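Local coordinates for protein glucose-1-phosphate uridylyltransferase (Sphingomonas elodea, PDB 2UX8) that probably catalyses the reaction of UTP with alpha-D-glucose 1-phosphate to give UDP-glucose and diphosphate, and binds glucose 1-phosphate, at residues Leu14-Phe19 against Gly131-Ala136; Phe135-Pro140 against Gly214-Gln219; Val171-Thr176 against Pro207-Val212. All coordinates share one frame; numbering follows the deposited sequence.

From the N terminus, contact 1 is the first to open; it closes a span of 111 residues by setting strand 16-21 parallel to strand 135-138. Contact 2 starts on F135 and A136, which it shares with contact 1, and closes the next span of 73 residues by pairing the same strand antiparallel with 215-218. The two centres are about 8 Å apart. Contact 3 lies wholly within that second span, where 171-176 meets 207-212 across 30 residues that include strands 181-188 and 191-198. Its centre is about 20 Å from that of contact 2, yet V212 of contact 3 and L139, G214 and Y216 of contact 2 belong to one glucose 1-phosphate pocket.

Contact 1: Leu14-Phe19 against Gly131-Ala136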
loop_
_atom_site.group_PDB
_atom_site.type_symbol
_atom_site.label_atom_id
_atom_site.label_comp_id
_atom_site.label_asym_id
_atom_site.label_seq_id
_atom_site.Cartn_x
_atom_site.Cartn_y
_atom_site.Cartn_z
ATOM N N LEU C 14 -6.663 11.865 -31.046
ATOM C CA LEU C 14 -5.882 11.663 -29.844
ATOM C C LEU C 14 -6.814 11.649 -28.663
ATOM O O LEU C 14 -7.307 12.677 -28.197
ATOM C CB LEU C 14 -4.793 12.711 -29.643
ATOM C CG LEU C 14 -5.141 14.173 -29.611
ATOM C CD1 LEU C 14 -4.082 14.909 -28.847
ATOM C CD2 LEU C 14 -5.231 14.668 -31.024
ATOM N N ARG C 15 -7.074 10.434 -28.222
ATOM C CA ARG C 15 -7.925 10.178 -27.094
ATOM C C ARG C 15 -6.947 9.757 -26.008
ATOM O O ARG C 15 -7.341 9.152 -25.019
ATOM C CB ARG C 15 -8.881 9.030 -27.441
ATOM C CG ARG C 15 -8.272 7.995 -28.392
ATOM C CD ARG C 15 -8.950 6.628 -28.285
ATOM N NE ARG C 15 -8.079 5.543 -28.746
ATOM C CZ ARG C 15 -8.251 4.259 -28.437
ATOM N NH1 ARG C 15 -9.266 3.894 -27.664
ATOM N NH2 ARG C 15 -7.402 3.340 -28.885
ATOM N N LYS C 16 -5.666 10.086 -26.185
ATOM C CA LYS C 16 -4.689 9.652 -25.196
ATOM C C LYS C 16 -3.613 10.615 -24.748
ATOM O O LYS C 16 -3.045 11.372 -25.533
ATOM C CB LYS C 16 -4.029 8.353 -25.662
ATOM C CG LYS C 16 -5.011 7.225 -25.876
ATOM C CD LYS C 16 -4.336 5.953 -26.348
ATOM C CE LYS C 16 -5.354 4.828 -26.456
ATOM N NZ LYS C 16 -4.922 3.777 -27.410
ATOM N N ALA C 17 -3.337 10.550 -23.452
ATOM C CA ALA C 17 -2.330 11.378 -22.812
ATOM C C ALA C 17 -1.477 10.524 -21.878
ATOM O O ALA C 17 -1.982 9.626 -21.192
ATOM C CB ALA C 17 -2.996 12.494 -22.033
ATOM N N VAL C 18 -0.179 10.806 -21.857
ATOM C CA VAL C 18 0.750 10.073 -21.010
ATOM C C VAL C 18 1.275 10.986 -19.922
ATOM O O VAL C 18 1.739 12.086 -20.202
ATOM C CB VAL C 18 1.933 9.533 -21.823
ATOM C CG1 VAL C 18 2.955 8.887 -20.901
ATOM C CG2 VAL C 18 1.430 8.535 -22.836
ATOM N N PHE C 19 1.200 10.524 -18.676
ATOM C CA PHE C 19 1.656 11.324 -17.539
ATOM C C PHE C 19 2.830 10.684 -16.829
ATOM O O PHE C 19 2.666 9.683 -16.144
ATOM C CB PHE C 19 0.534 11.502 -16.520
ATOM C CG PHE C 19 -0.727 12.094 -17.084
ATOM C CD1 PHE C 19 -1.553 11.354 -17.924
ATOM C CD2 PHE C 19 -1.104 13.384 -16.751
ATOM C CE1 PHE C 19 -2.738 11.896 -18.414
ATOM C CE2 PHE C 19 -2.287 13.936 -17.237
ATOM C CZ PHE C 19 -3.106 13.193 -18.067
ATOM N N GLY C 131 -0.161 2.742 -29.194
ATOM C CA GLY C 131 -0.333 2.091 -30.484
ATOM C C GLY C 131 0.011 2.942 -31.679
ATOM O O GLY C 131 1.081 3.546 -31.710
ATOM N N ASP C 132 -0.855 2.955 -32.685
ATOM C CA ASP C 132 -0.605 3.802 -33.840
ATOM C C ASP C 132 -1.548 4.985 -33.687
ATOM O O ASP C 132 -2.462 5.169 -34.483
ATOM C CB ASP C 132 -0.919 3.102 -35.161
ATOM C CG ASP C 132 -0.097 3.655 -36.321
ATOM O OD1 ASP C 132 -0.623 3.699 -37.447
ATOM O OD2 ASP C 132 1.080 4.033 -36.115
ATOM N N GLU C 133 -1.333 5.788 -32.657
ATOM C CA GLU C 133 -2.191 6.936 -32.413
ATOM C C GLU C 133 -1.346 8.087 -31.949
ATOM O O GLU C 133 -0.273 7.889 -31.398
ATOM C CB GLU C 133 -3.213 6.631 -31.303
ATOM C CG GLU C 133 -4.223 5.545 -31.622
ATOM C CD GLU C 133 -5.424 5.532 -30.675
ATOM O OE1 GLU C 133 -6.011 6.609 -30.424
ATOM O OE2 GLU C 133 -5.799 4.436 -30.209
ATOM N N PRO C 134 -1.800 9.312 -32.207
ATOM C CA PRO C 134 -1.028 10.467 -31.755
ATOM C C PRO C 134 -1.294 10.529 -30.243
ATOM O O PRO C 134 -2.329 10.056 -29.781
ATOM C CB PRO C 134 -1.658 11.620 -32.535
ATOM C CG PRO C 134 -3.052 11.144 -32.788
ATOM C CD PRO C 134 -2.864 9.711 -33.142
ATOM N N PHE C 135 -0.373 11.079 -29.467
ATOM C CA PHE C 135 -0.592 11.125 -28.030
ATOM C C PHE C 135 -0.065 12.404 -27.405
ATOM O O PHE C 135 0.775 13.079 -27.989
ATOM C CB PHE C 135 0.063 9.898 -27.376
ATOM C CG PHE C 135 1.541 9.809 -27.607
ATOM C CD1 PHE C 135 2.439 10.213 -26.627
ATOM C CD2 PHE C 135 2.038 9.367 -28.832
ATOM C CE1 PHE C 135 3.821 10.180 -26.862
ATOM C CE2 PHE C 135 3.400 9.330 -29.077
ATOM C CZ PHE C 135 4.300 9.740 -28.087
ATOM N N ALA C 136 -0.579 12.729 -26.222
ATOM C CA ALA C 136 -0.156 13.910 -25.481
ATOM C C ALA C 136 0.745 13.479 -24.316
ATOM O O ALA C 136 0.746 12.316 -23.915
ATOM C CB ALA C 136 -1.374 14.645 -24.943
HETATM O O HOH W 1 -4.348 8.750 -28.771
#
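E133 OE2 is gripped by two basic side chains, R15 and K16. K16 NZ forms a salt bridge with E133 OE2 at 3.0 Å, approaching from above the carboxylate, 62° out of its plane. R15 comes in flat instead: its guanidinium lies 3° from the carboxylate plane, and R15 NE donates to the syn lone pair of E133 OE1 at 2.9 Å. The companion approach of R15 NH2 to OE2 is modelled so short that its length is doubtful. K16, its chain extended beyond CG, also gives NZ to the carbonyl of I129, just before the end of helix 127-130. A leucine in place of K16 would probably leave I129 O without this donor and E133 OE2 with R15 as its one remaining cation in the contact. A water 3.2 Å from E133 OE1 and 2.6 Å from P134 O donates to both. Further along, A136 N bonds to K16 O at 2.9 Å and V18 N to A136 O at 2.7 Å, while A17 CB meets A136 CB at 4.0 Å. K16 and V18 thus flank A17 in bonding to A136, the register of neighbouring parallel strands in the central sheet of a GT-A nucleotidyltransferase fold.

Contact 2: Phe135-Pro140 against Gly214-Gln219; sequences FAVLLP and GRYILQ. With G1P (1-O-phosphono-alpha-D-glucopyranose), chain K.
An antiparallel strand pair of the central sheet, F135-L138 against R215-L218, leads at one end into the glucose 1-phosphate pocket. The strand directions lie 164° apart. F135 with L218 and V137 with Y216 are hydrogen-bonded pairs, as L218 N to F135 O at 2.7 Å and Y216 N to V137 O at 2.9 Å attest; A136 with I217 and L138 with R215 are the non-hydrogen-bonded pairs between and beyond them. Past the last pair, L139 N still reaches G214 O at 3.0 Å.

F135, V137, Y216 and L218 share one face. With F135 CG between its backbone N and carbonyl carbon (chi1 60°), the phenyl ring reaches L218, whose CB makes a CH-pi contact over the ring, 4.2 Å from its centroid and 25° off the normal. Next to this pair, V137 CB rests 3.9 Å from Y216 CD1. On the face of A136 and I217, L138 CD2 lies over the guanidinium of R215, whose NH2 forms a salt bridge with E54; R215 NH1 makes a weak bond at the guanidinium edge to L139 O.

At the pocket end L139 packs on G214 CA, where no side chain intervenes, and D142 accepts a hydrogen bond from G214 N. L139 CD1 comes 3.7 Å from G1P O5, and Y216 OH lies 3.7 Å from G1P C2. Neither approach is a hydrogen bond, and the sugar phosphate bonds instead to G180, E199 and V212; L139, G214 and Y216 therefore probably meet this sugar mainly through van der Waals contact.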
loop_
_atom_site.group_PDB
_atom_site.type_symbol
_atom_site.label_atom_id
_atom_site.label_comp_id
_atom_site.label_asym_id
_atom_site.label_seq_id
_atom_site.Cartn_x
_atom_site.Cartn_y
_atom_site.Cartn_z
ATOM N N PHE C 135 -0.373 11.079 -29.467
ATOM C CA PHE C 135 -0.592 11.125 -28.030
ATOM C C PHE C 135 -0.065 12.404 -27.405
ATOM O O PHE C 135 0.775 13.079 -27.989
ATOM C CB PHE C 135 0.063 9.898 -27.376
ATOM C CG PHE C 135 1.541 9.809 -27.607
ATOM C CD1 PHE C 135 2.439 10.213 -26.627
ATOM C CD2 PHE C 135 2.038 9.367 -28.832
ATOM C CE1 PHE C 135 3.821 10.180 -26.862
ATOM C CE2 PHE C 135 3.400 9.330 -29.077
ATOM C CZ PHE C 135 4.300 9.740 -28.087
ATOM N N ALA C 136 -0.579 12.729 -26.222
ATOM C CA ALA C 136 -0.156 13.910 -25.481
ATOM C C ALA C 136 0.745 13.479 -24.316
ATOM O O ALA C 136 0.746 12.316 -23.915
ATOM C CB ALA C 136 -1.374 14.645 -24.943
ATOM N N VAL C 137 1.516 14.417 -23.788
ATOM C CA VAL C 137 2.390 14.139 -22.663
ATOM C C VAL C 137 2.345 15.368 -21.774
ATOM O O VAL C 137 2.559 16.489 -22.245
ATOM C CB VAL C 137 3.840 13.876 -23.117
ATOM C CG1 VAL C 137 4.755 13.775 -21.909
ATOM C CG2 VAL C 137 3.905 12.591 -23.930
ATOM N N LEU C 138 2.048 15.162 -20.493
ATOM C CA LEU C 138 1.970 16.275 -19.556
ATOM C C LEU C 138 2.809 16.030 -18.312
ATOM O O LEU C 138 2.692 15.000 -17.649
ATOM C CB LEU C 138 0.512 16.546 -19.148
ATOM C CG LEU C 138 -0.511 16.814 -20.262
ATOM C CD1 LEU C 138 -0.949 15.507 -20.885
ATOM C CD2 LEU C 138 -1.714 17.542 -19.701
ATOM N N LEU C 139 3.666 16.992 -18.011
ATOM C CA LEU C 139 4.508 16.907 -16.843
ATOM C C LEU C 139 3.831 17.788 -15.796
ATOM O O LEU C 139 3.899 19.014 -15.866
ATOM C CB LEU C 139 5.907 17.433 -17.177
ATOM C CG LEU C 139 6.528 17.070 -18.536
ATOM C CD1 LEU C 139 7.993 17.530 -18.555
ATOM C CD2 LEU C 139 6.445 15.586 -18.792
ATOM N N PRO C 140 3.159 17.172 -14.814
ATOM C CA PRO C 140 2.462 17.911 -13.753
ATOM C C PRO C 140 3.235 18.983 -12.973
ATOM O O PRO C 140 2.623 19.914 -12.455
ATOM C CB PRO C 140 1.892 16.801 -12.864
ATOM C CG PRO C 140 2.694 15.577 -13.234
ATOM C CD PRO C 140 2.921 15.725 -14.694
ATOM N N GLY C 214 6.813 21.314 -20.352
ATOM C CA GLY C 214 6.177 20.014 -20.206
ATOM C C GLY C 214 4.782 19.737 -20.740
ATOM O O GLY C 214 3.944 19.161 -20.043
ATOM N N ARG C 215 4.529 20.130 -21.979
ATOM C CA ARG C 215 3.239 19.903 -22.632
ATOM C C ARG C 215 3.549 19.497 -24.080
ATOM O O ARG C 215 4.135 20.279 -24.829
ATOM C CB ARG C 215 2.391 21.183 -22.584
ATOM C CG ARG C 215 1.128 21.108 -21.709
ATOM C CD ARG C 215 1.413 20.517 -20.341
ATOM N NE ARG C 215 0.424 20.869 -19.330
ATOM C CZ ARG C 215 0.674 20.790 -18.024
ATOM N NH1 ARG C 215 1.858 20.371 -17.621
ATOM N NH2 ARG C 215 -0.228 21.164 -17.120
ATOM N N TYR C 216 3.186 18.269 -24.459
ATOM C CA TYR C 216 3.456 17.769 -25.806
ATOM C C TYR C 216 2.271 17.072 -26.467
ATOM O O TYR C 216 1.378 16.533 -25.805
ATOM C CB TYR C 216 4.595 16.738 -25.811
ATOM C CG TYR C 216 5.861 17.065 -25.042
ATOM C CD1 TYR C 216 5.851 17.223 -23.653
ATOM C CD2 TYR C 216 7.092 17.128 -25.695
ATOM C CE1 TYR C 216 7.034 17.428 -22.942
ATOM C CE2 TYR C 216 8.274 17.333 -24.992
ATOM C CZ TYR C 216 8.239 17.479 -23.622
ATOM O OH TYR C 216 9.417 17.660 -22.944
ATOM N N ILE C 217 2.291 17.082 -27.796
ATOM C CA ILE C 217 1.315 16.386 -28.621
ATOM C C ILE C 217 2.208 15.780 -29.682
ATOM O O ILE C 217 2.751 16.491 -30.517
ATOM C CB ILE C 217 0.327 17.316 -29.294
ATOM C CG1 ILE C 217 -0.661 17.842 -28.261
ATOM C CG2 ILE C 217 -0.400 16.567 -30.405
ATOM C CD1 ILE C 217 -1.821 18.623 -28.844
ATOM N N LEU C 218 2.376 14.468 -29.642
ATOM C CA LEU C 218 3.264 13.797 -30.575
ATOM C C LEU C 218 2.616 12.765 -31.474
ATOM O O LEU C 218 1.588 12.188 -31.143
ATOM C CB LEU C 218 4.386 13.136 -29.788
ATOM C CG LEU C 218 5.138 14.157 -28.957
ATOM C CD1 LEU C 218 5.896 13.443 -27.883
ATOM C CD2 LEU C 218 6.065 14.993 -29.856
ATOM N N GLN C 219 3.247 12.528 -32.617
ATOM C CA GLN C 219 2.754 11.544 -33.570
ATOM C C GLN C 219 3.381 10.204 -33.243
ATOM O O GLN C 219 4.511 10.135 -32.751
ATOM C CB GLN C 219 3.097 11.966 -35.002
ATOM C CG GLN C 219 2.375 13.230 -35.427
ATOM C CD GLN C 219 0.871 13.065 -35.374
ATOM O OE1 GLN C 219 0.152 13.938 -34.900
ATOM N NE2 GLN C 219 0.389 11.941 -35.867
HETATM C C1 G1P K . 12.314 17.827 -19.843
HETATM C C2 G1P K . 12.760 17.901 -21.317
HETATM C C3 G1P K . 13.309 19.311 -21.593
HETATM C C4 G1P K . 12.185 20.310 -21.339
HETATM C C5 G1P K . 11.746 20.177 -19.863
HETATM C C6 G1P K . 10.599 21.162 -19.588
HETATM O O1 G1P K . 13.465 18.032 -18.993
HETATM O O2 G1P K . 13.779 16.929 -21.544
HETATM O O3 G1P K . 13.723 19.404 -22.950
HETATM O O4 G1P K . 12.668 21.630 -21.589
HETATM O O5 G1P K . 11.271 18.826 -19.601
HETATM O O6 G1P K . 10.164 21.057 -18.230
HETATM P P G1P K . 13.076 17.770 -17.439
HETATM O O1P G1P K . 12.531 16.401 -17.257
HETATM O O2P G1P K . 14.382 17.970 -16.534
HETATM O O3P G1P K . 11.973 18.842 -16.958
#

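Contact 3: Val171-Thr176 against Pro207-Val212; sequences VPDDQT and PSNLSV. With G1P (1-O-phosphono-alpha-D-glucopyranose), chain K.
The amide nitrogen of N209 spends both of its hydrogens on the opposite segment. N209 ND2 bonds to V171 O at 2.7 Å with an N-H...O angle of 176°, and to D173 OD1 at 2.6 Å with an angle of 175°. Both acceptors lie within the amide plane, so the pair of nearly straight bonds fixes the rotation of that group. They also support the modelled assignment, since exchanging the amide N and O would set an oxygen against both the carboxylate and the carbonyl. The D173 carboxylate is turned 41° from the amide, yet its OD1 is met nearly along the C-O bond.

The backbone answers in the other direction: V171 N donates to N209 O at 3.2 Å, so N209 clasps V171 by its main chain as well as by its side chain. N209 CG stands beside its own backbone N, anti to the carbonyl carbon, which brings the amide over to V171 O and D173.

In the next shell, the turn beginning at P172 is closed by Q175 N bonding to P172 O at 3.0 Å, and this bend carries D173 to the amide. V171 CB packs 4.0 Å from S211 OG, a hydroxyl bonded to E169 O.

One residue further, V212 O accepts a hydrogen bond from G1P O4 at 2.6 Å, the point where this segment enters the sugar site. The contact thus ties the loop following strand 164-170 to the start of strand 210-213, whose L210 and V212 make backbone hydrogen bonds with I182 and G180, beside strand 181-188.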
loop_
_atom_site.group_PDB
_atom_site.type_symbol
_atom_site.label_atom_id
_atom_site.label_comp_id
_atom_site.label_asym_id
_atom_site.label_seq_id
_atom_site.Cartn_x
_atom_site.Cartn_y
_atom_site.Cartn_z
ATOM N N VAL C 171 12.830 32.098 -22.096
ATOM C CA VAL C 171 13.469 31.982 -20.798
ATOM C C VAL C 171 14.756 32.799 -20.756
ATOM O O VAL C 171 15.402 33.007 -21.780
ATOM C CB VAL C 171 13.771 30.497 -20.484
ATOM C CG1 VAL C 171 15.234 30.187 -20.703
ATOM C CG2 VAL C 171 13.360 30.178 -19.075
ATOM N N PRO C 172 15.129 33.296 -19.567
ATOM C CA PRO C 172 16.354 34.089 -19.420
ATOM C C PRO C 172 17.600 33.345 -19.903
ATOM O O PRO C 172 17.639 32.114 -19.917
ATOM C CB PRO C 172 16.389 34.385 -17.929
ATOM C CG PRO C 172 14.936 34.551 -17.616
ATOM C CD PRO C 172 14.310 33.379 -18.345
ATOM N N ASP C 173 18.619 34.106 -20.290
ATOM C CA ASP C 173 19.865 33.537 -20.793
ATOM C C ASP C 173 20.565 32.564 -19.841
ATOM O O ASP C 173 21.047 31.515 -20.269
ATOM C CB ASP C 173 20.837 34.658 -21.190
ATOM C CG ASP C 173 20.394 35.407 -22.438
ATOM O OD1 ASP C 173 19.436 34.962 -23.095
ATOM O OD2 ASP C 173 21.007 36.440 -22.775
ATOM N N ASP C 174 20.625 32.900 -18.557
ATOM C CA ASP C 174 21.285 32.028 -17.589
ATOM C C ASP C 174 20.429 30.828 -17.216
ATOM O O ASP C 174 20.805 30.030 -16.361
ATOM C CB ASP C 174 21.678 32.805 -16.319
ATOM C CG ASP C 174 21.070 34.198 -16.256
ATOM O OD1 ASP C 174 20.927 34.842 -17.311
ATOM O OD2 ASP C 174 20.758 34.666 -15.143
ATOM N N GLN C 175 19.290 30.694 -17.889
ATOM C CA GLN C 175 18.344 29.612 -17.633
ATOM C C GLN C 175 18.309 28.563 -18.731
ATOM O O GLN C 175 17.862 27.437 -18.516
ATOM C CB GLN C 175 16.938 30.190 -17.500
ATOM C CG GLN C 175 16.240 29.766 -16.245
ATOM C CD GLN C 175 16.954 30.283 -15.026
ATOM O OE1 GLN C 175 16.907 31.476 -14.728
ATOM N NE2 GLN C 175 17.641 29.394 -14.320
ATOM N N THR C 176 18.767 28.950 -19.911
ATOM C CA THR C 176 18.755 28.082 -21.081
ATOM C C THR C 176 19.387 26.694 -20.962
ATOM O O THR C 176 18.936 25.752 -21.613
ATOM C CB THR C 176 19.378 28.818 -22.279
ATOM O OG1 THR C 176 18.526 29.900 -22.656
ATOM C CG2 THR C 176 19.536 27.900 -23.463
ATOM N N PRO C 207 21.083 28.142 -29.111
ATOM C CA PRO C 207 20.601 28.619 -30.413
ATOM C C PRO C 207 19.602 29.773 -30.282
ATOM O O PRO C 207 19.438 30.570 -31.205
ATOM C CB PRO C 207 19.955 27.373 -31.011
ATOM C CG PRO C 207 20.828 26.278 -30.492
ATOM C CD PRO C 207 21.017 26.670 -29.037
ATOM N N SER C 208 18.925 29.841 -29.137
ATOM C CA SER C 208 17.938 30.887 -28.875
ATOM C C SER C 208 17.515 30.857 -27.417
ATOM O O SER C 208 18.230 30.340 -26.557
ATOM C CB SER C 208 16.695 30.700 -29.753
ATOM O OG SER C 208 15.879 29.641 -29.277
ATOM N N ASN C 209 16.337 31.407 -27.149
ATOM C CA ASN C 209 15.817 31.456 -25.795
ATOM C C ASN C 209 14.519 30.684 -25.562
ATOM O O ASN C 209 14.179 30.403 -24.412
ATOM C CB ASN C 209 15.608 32.912 -25.364
ATOM C CG ASN C 209 16.907 33.618 -25.030
ATOM O OD1 ASN C 209 17.681 33.988 -25.915
ATOM N ND2 ASN C 209 17.156 33.802 -23.740
ATOM N N LEU C 210 13.786 30.336 -26.619
ATOM C CA LEU C 210 12.536 29.619 -26.383
ATOM C C LEU C 210 12.763 28.138 -26.098
ATOM O O LEU C 210 13.201 27.363 -26.951
ATOM C CB LEU C 210 11.526 29.824 -27.522
ATOM C CG LEU C 210 11.594 29.061 -28.833
ATOM C CD1 LEU C 210 10.271 29.233 -29.558
ATOM C CD2 LEU C 210 12.751 29.562 -29.676
ATOM N N SER C 211 12.462 27.777 -24.856
ATOM C CA SER C 211 12.629 26.427 -24.354
ATOM C C SER C 211 11.374 25.578 -24.492
ATOM O O SER C 211 10.298 26.076 -24.822
ATOM C CB SER C 211 13.036 26.495 -22.887
ATOM O OG SER C 211 12.129 27.316 -22.167
ATOM N N VAL C 212 11.531 24.287 -24.227
ATOM C CA VAL C 212 10.431 23.338 -24.301
ATOM C C VAL C 212 9.807 23.221 -22.914
ATOM O O VAL C 212 10.519 23.088 -21.926
ATOM C CB VAL C 212 10.937 21.945 -24.754
ATOM C CG1 VAL C 212 9.771 20.987 -24.929
ATOM C CG2 VAL C 212 11.706 22.070 -26.056
HETATM C C1 G1P K . 12.314 17.827 -19.843
HETATM C C2 G1P K . 12.760 17.901 -21.317
HETATM C C3 G1P K . 13.309 19.311 -21.593
HETATM C C4 G1P K . 12.185 20.310 -21.339
HETATM C C5 G1P K . 11.746 20.177 -19.863
HETATM C C6 G1P K . 10.599 21.162 -19.588
HETATM O O1 G1P K . 13.465 18.032 -18.993
HETATM O O2 G1P K . 13.779 16.929 -21.544
HETATM O O3 G1P K . 13.723 19.404 -22.950
HETATM O O4 G1P K . 12.668 21.630 -21.589
HETATM O O5 G1P K . 11.271 18.826 -19.601
HETATM O O6 G1P K . 10.164 21.057 -18.230
HETATM P P G1P K . 13.076 17.770 -17.439
HETATM O O1P G1P K . 12.531 16.401 -17.257
HETATM O O2P G1P K . 14.382 17.970 -16.534
HETATM O O3P G1P K . 11.973 18.842 -16.958
#